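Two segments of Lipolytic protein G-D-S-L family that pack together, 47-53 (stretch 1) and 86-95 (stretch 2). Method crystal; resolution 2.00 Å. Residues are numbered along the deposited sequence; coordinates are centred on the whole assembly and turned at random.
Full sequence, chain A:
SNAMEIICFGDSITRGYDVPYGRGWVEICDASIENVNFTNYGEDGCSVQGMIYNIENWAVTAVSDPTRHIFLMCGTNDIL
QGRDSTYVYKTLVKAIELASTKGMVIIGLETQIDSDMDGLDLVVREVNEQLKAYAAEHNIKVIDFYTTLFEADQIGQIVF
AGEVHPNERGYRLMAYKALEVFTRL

Stretch 1, residues 47-53: SVQGMIY
Stretch 2 (86-95) TYVYKTLVKA

No hydrogen bond passes directly between these two helices; the polar link is made by two waters that meet at one tyrosine hydroxyl. Water 1 accepts from Gln49 N at 2.9 Å and lies 2.7 Å from Tyr87 OH. Water 2 donates to Gln49 OE1 at 2.6 Å and is likewise 2.7 Å from Tyr87 OH. Gln49 N lies in the first turn of its helix, where no preceding turn supplies a backbone acceptor, so water 1 meets that need. Everything else between the stretches is packing, and 391 Å² is buried over both sides.

The helices, 48-53 and 86-95, run almost parallel, with 9° between their N-to-C directions and axes 9.3 Å apart at closest approach. Both have regular helical backbones, phi between -72° and -51° and psi between -49° and -37°. The register pairs Val48 with Thr91, CA to CA 6.5 Å, and Ile52 with Ala95, CA to CA 5.6 Å; the second pair lies four residues, about one turn, further along each helix, and its CA atoms are closer. Ser47, phi/psi -93°/170° and chi1 p, caps the first helix: its OG accepts from Gly50 N at 3.0 Å. An ideal CB on Gly50 would lie 3.2 Å from Ser47 OG, so the bare glycine leaves the cap uncrowded.

Val48 is the most heavily covered residue. Its CB points toward the second helix, and with chi1 t its CG1 reaches Thr91 CG2 at 3.5 Å and Leu92 CD2 at 3.7 Å, while CG2 lies 4.3 Å from Val88 CG1. The branched side chain thus places its two methyls against different neighbours. Thr91, chi1 m, suits a buried position facing a hydrophobic neighbour: OG1 donates back to Tyr87 O in its own helix at 2.7 Å, which satisfies the hydroxyl and leaves CG2 to meet Val48.

One turn later Ile52, chi1 m and chi2 t, lays CD1 3.6 Å from Thr91 O and 3.7 Å from Thr91 CG2, and brings CG1 3.8 Å from Ala95 CB. The small alanine fits where the CA atoms come closest. Met51, present as selenomethionine, with chi1 t, chi2 t and chi3 p, is extended until its last bond, and its CE touches both Leu92 CD2 and Ala95 CB at 3.8 Å. The CA-to-CB bond of Leu92, chi1 m and chi2 t, points sideways, yet the end of its side chain comes nearer to the first helix.

The wetter margin is built from longer side chains. Tyr87 (chi1 t, chi2 76°) and Gln49 (chi1 t, chi2 p, chi3 53°) both have CA-to-CB bonds that point sideways, and their ends come nearer to the opposing stretch; Gln49 CB lies 4.0 Å from Tyr87 OH. Exposed Lys94, chi1 m, chi2 t, chi3 p and chi4 t, brings its CB 4.1 Å from Ile52 CD1 at the edge of the contact.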

# COMPACT_ATOMS: atom_id res chain seq x y z
N SER A 47 4.81 11.46 1.69
CA SER A 47 3.53 11.93 1.12
C SER A 47 3.29 11.31 -0.26
O SER A 47 4.19 10.68 -0.82
CB SER A 47 3.55 13.47 0.96
OG SER A 47 4.57 13.83 -0.02
N VAL A 48 2.07 11.48 -0.82
CA VAL A 48 1.76 10.86 -2.10
C VAL A 48 2.65 11.51 -3.19
O VAL A 48 3.24 10.81 -3.97
CB VAL A 48 0.30 11.02 -2.54
CG1 VAL A 48 0.11 10.22 -3.80
CG2 VAL A 48 -0.63 10.48 -1.52
N GLN A 49 2.88 12.82 -3.11
CA GLN A 49 3.78 13.42 -4.11
C GLN A 49 5.22 12.96 -3.89
O GLN A 49 5.97 12.76 -4.85
CB GLN A 49 3.72 14.95 -4.04
CG GLN A 49 4.59 15.64 -5.13
CD GLN A 49 4.04 15.43 -6.54
OE1 GLN A 49 2.88 15.70 -6.83
NE2 GLN A 49 4.84 14.85 -7.38
N GLY A 50 5.66 12.85 -2.65
CA GLY A 50 6.98 12.25 -2.40
C GLY A 50 7.15 10.84 -2.96
O GLY A 50 8.21 10.45 -3.52
N MSE A 51 6.09 10.06 -2.91
CA MSE A 51 6.13 8.71 -3.54
C MSE A 51 6.32 8.78 -5.05
O MSE A 51 6.97 7.98 -5.63
CB MSE A 51 4.86 7.90 -3.21
CG MSE A 51 4.88 6.50 -3.84
SE MSE A 51 3.30 5.36 -3.33
CE MSE A 51 1.98 6.27 -4.48
N ILE A 52 5.63 9.70 -5.71
CA ILE A 52 5.86 9.96 -7.15
C ILE A 52 7.30 10.20 -7.43
O ILE A 52 7.89 9.61 -8.38
CB ILE A 52 4.96 11.11 -7.66
CG1 ILE A 52 3.52 10.63 -7.66
CG2 ILE A 52 5.34 11.53 -9.09
CD1 ILE A 52 2.47 11.67 -7.90
N TYR A 53 7.93 11.03 -6.63
CA TYR A 53 9.37 11.23 -6.81
C TYR A 53 10.18 9.94 -6.69
O TYR A 53 11.11 9.67 -7.47
CB TYR A 53 9.94 12.30 -5.87
CG TYR A 53 9.28 13.68 -5.95
CD1 TYR A 53 8.70 14.18 -7.14
CD2 TYR A 53 9.18 14.46 -4.81
CE1 TYR A 53 8.06 15.42 -7.16
CE2 TYR A 53 8.53 15.70 -4.82
CZ TYR A 53 8.02 16.20 -6.02
OH TYR A 53 7.37 17.40 -5.88
N THR A 86 -10.05 14.55 -2.64
CA THR A 86 -9.84 14.87 -4.06
C THR A 86 -8.33 15.01 -4.40
O THR A 86 -7.86 14.44 -5.38
CB THR A 86 -10.65 16.12 -4.47
OG1 THR A 86 -12.05 15.81 -4.30
CG2 THR A 86 -10.36 16.43 -5.93
N TYR A 87 -7.60 15.74 -3.56
CA TYR A 87 -6.17 15.89 -3.77
C TYR A 87 -5.46 14.50 -3.72
O TYR A 87 -4.64 14.13 -4.61
CB TYR A 87 -5.57 16.85 -2.75
CG TYR A 87 -4.06 16.79 -2.84
CD1 TYR A 87 -3.37 17.43 -3.89
CD2 TYR A 87 -3.32 16.04 -1.93
CE1 TYR A 87 -1.99 17.34 -4.00
CE2 TYR A 87 -1.94 15.94 -2.03
CZ TYR A 87 -1.27 16.59 -3.05
OH TYR A 87 0.12 16.43 -3.20
N VAL A 88 -5.78 13.73 -2.67
CA VAL A 88 -5.13 12.44 -2.43
C VAL A 88 -5.39 11.49 -3.54
O VAL A 88 -4.44 10.91 -4.14
CB VAL A 88 -5.48 11.88 -1.03
CG1 VAL A 88 -4.86 10.50 -0.85
CG2 VAL A 88 -4.91 12.79 -0.00
N TYR A 89 -6.67 11.38 -3.93
CA TYR A 89 -7.03 10.52 -5.04
C TYR A 89 -6.38 10.90 -6.37
O TYR A 89 -5.84 10.04 -7.07
CB TYR A 89 -8.57 10.38 -5.19
CG TYR A 89 -9.01 9.70 -6.48
CD1 TYR A 89 -8.89 8.35 -6.65
CD2 TYR A 89 -9.61 10.44 -7.51
CE1 TYR A 89 -9.25 7.74 -7.80
CE2 TYR A 89 -9.99 9.83 -8.68
CZ TYR A 89 -9.80 8.50 -8.81
OH TYR A 89 -10.17 7.86 -9.93
N LYS A 90 -6.41 12.18 -6.70
CA LYS A 90 -5.86 12.66 -7.98
C LYS A 90 -4.37 12.38 -8.07
O LYS A 90 -3.84 12.00 -9.15
CB LYS A 90 -6.05 14.19 -8.13
CG LYS A 90 -7.23 14.66 -8.98
CD LYS A 90 -8.39 13.66 -9.08
CE LYS A 90 -9.77 14.34 -9.18
NZ LYS A 90 -9.76 15.63 -9.94
N THR A 91 -3.67 12.60 -6.95
CA THR A 91 -2.22 12.44 -6.96
C THR A 91 -1.89 10.95 -7.06
O THR A 91 -0.93 10.57 -7.75
CB THR A 91 -1.65 13.11 -5.75
OG1 THR A 91 -2.21 14.43 -5.63
CG2 THR A 91 -0.19 13.11 -5.78
N LEU A 92 -2.66 10.07 -6.38
CA LEU A 92 -2.48 8.62 -6.53
C LEU A 92 -2.69 8.14 -7.95
O LEU A 92 -1.92 7.36 -8.49
CB LEU A 92 -3.43 7.89 -5.59
CG LEU A 92 -2.94 7.89 -4.11
CD1 LEU A 92 -4.05 7.35 -3.22
CD2 LEU A 92 -1.68 7.02 -3.96
N VAL A 93 -3.72 8.66 -8.62
CA VAL A 93 -3.88 8.33 -10.04
C VAL A 93 -2.67 8.67 -10.91
O VAL A 93 -2.24 7.85 -11.74
CB VAL A 93 -5.15 9.02 -10.62
CG1 VAL A 93 -5.17 8.85 -12.10
CG2 VAL A 93 -6.41 8.44 -9.98
N LYS A 94 -2.05 9.81 -10.66
CA LYS A 94 -0.80 10.19 -11.32
C LYS A 94 0.30 9.18 -11.08
O LYS A 94 0.97 8.70 -11.98
CB LYS A 94 -0.36 11.55 -10.81
CG LYS A 94 -0.99 12.65 -11.63
CD LYS A 94 -1.06 14.02 -10.94
CE LYS A 94 0.28 14.61 -10.51
NZ LYS A 94 0.08 15.98 -9.94
N ALA A 95 0.40 8.76 -9.84
CA ALA A 95 1.36 7.70 -9.51
C ALA A 95 1.08 6.41 -10.24
O ALA A 95 2.02 5.77 -10.76
CB ALA A 95 1.38 7.50 -8.01
O HOH W 1 1.50 14.79 -1.54
O HOH W 2 1.30 17.25 -5.47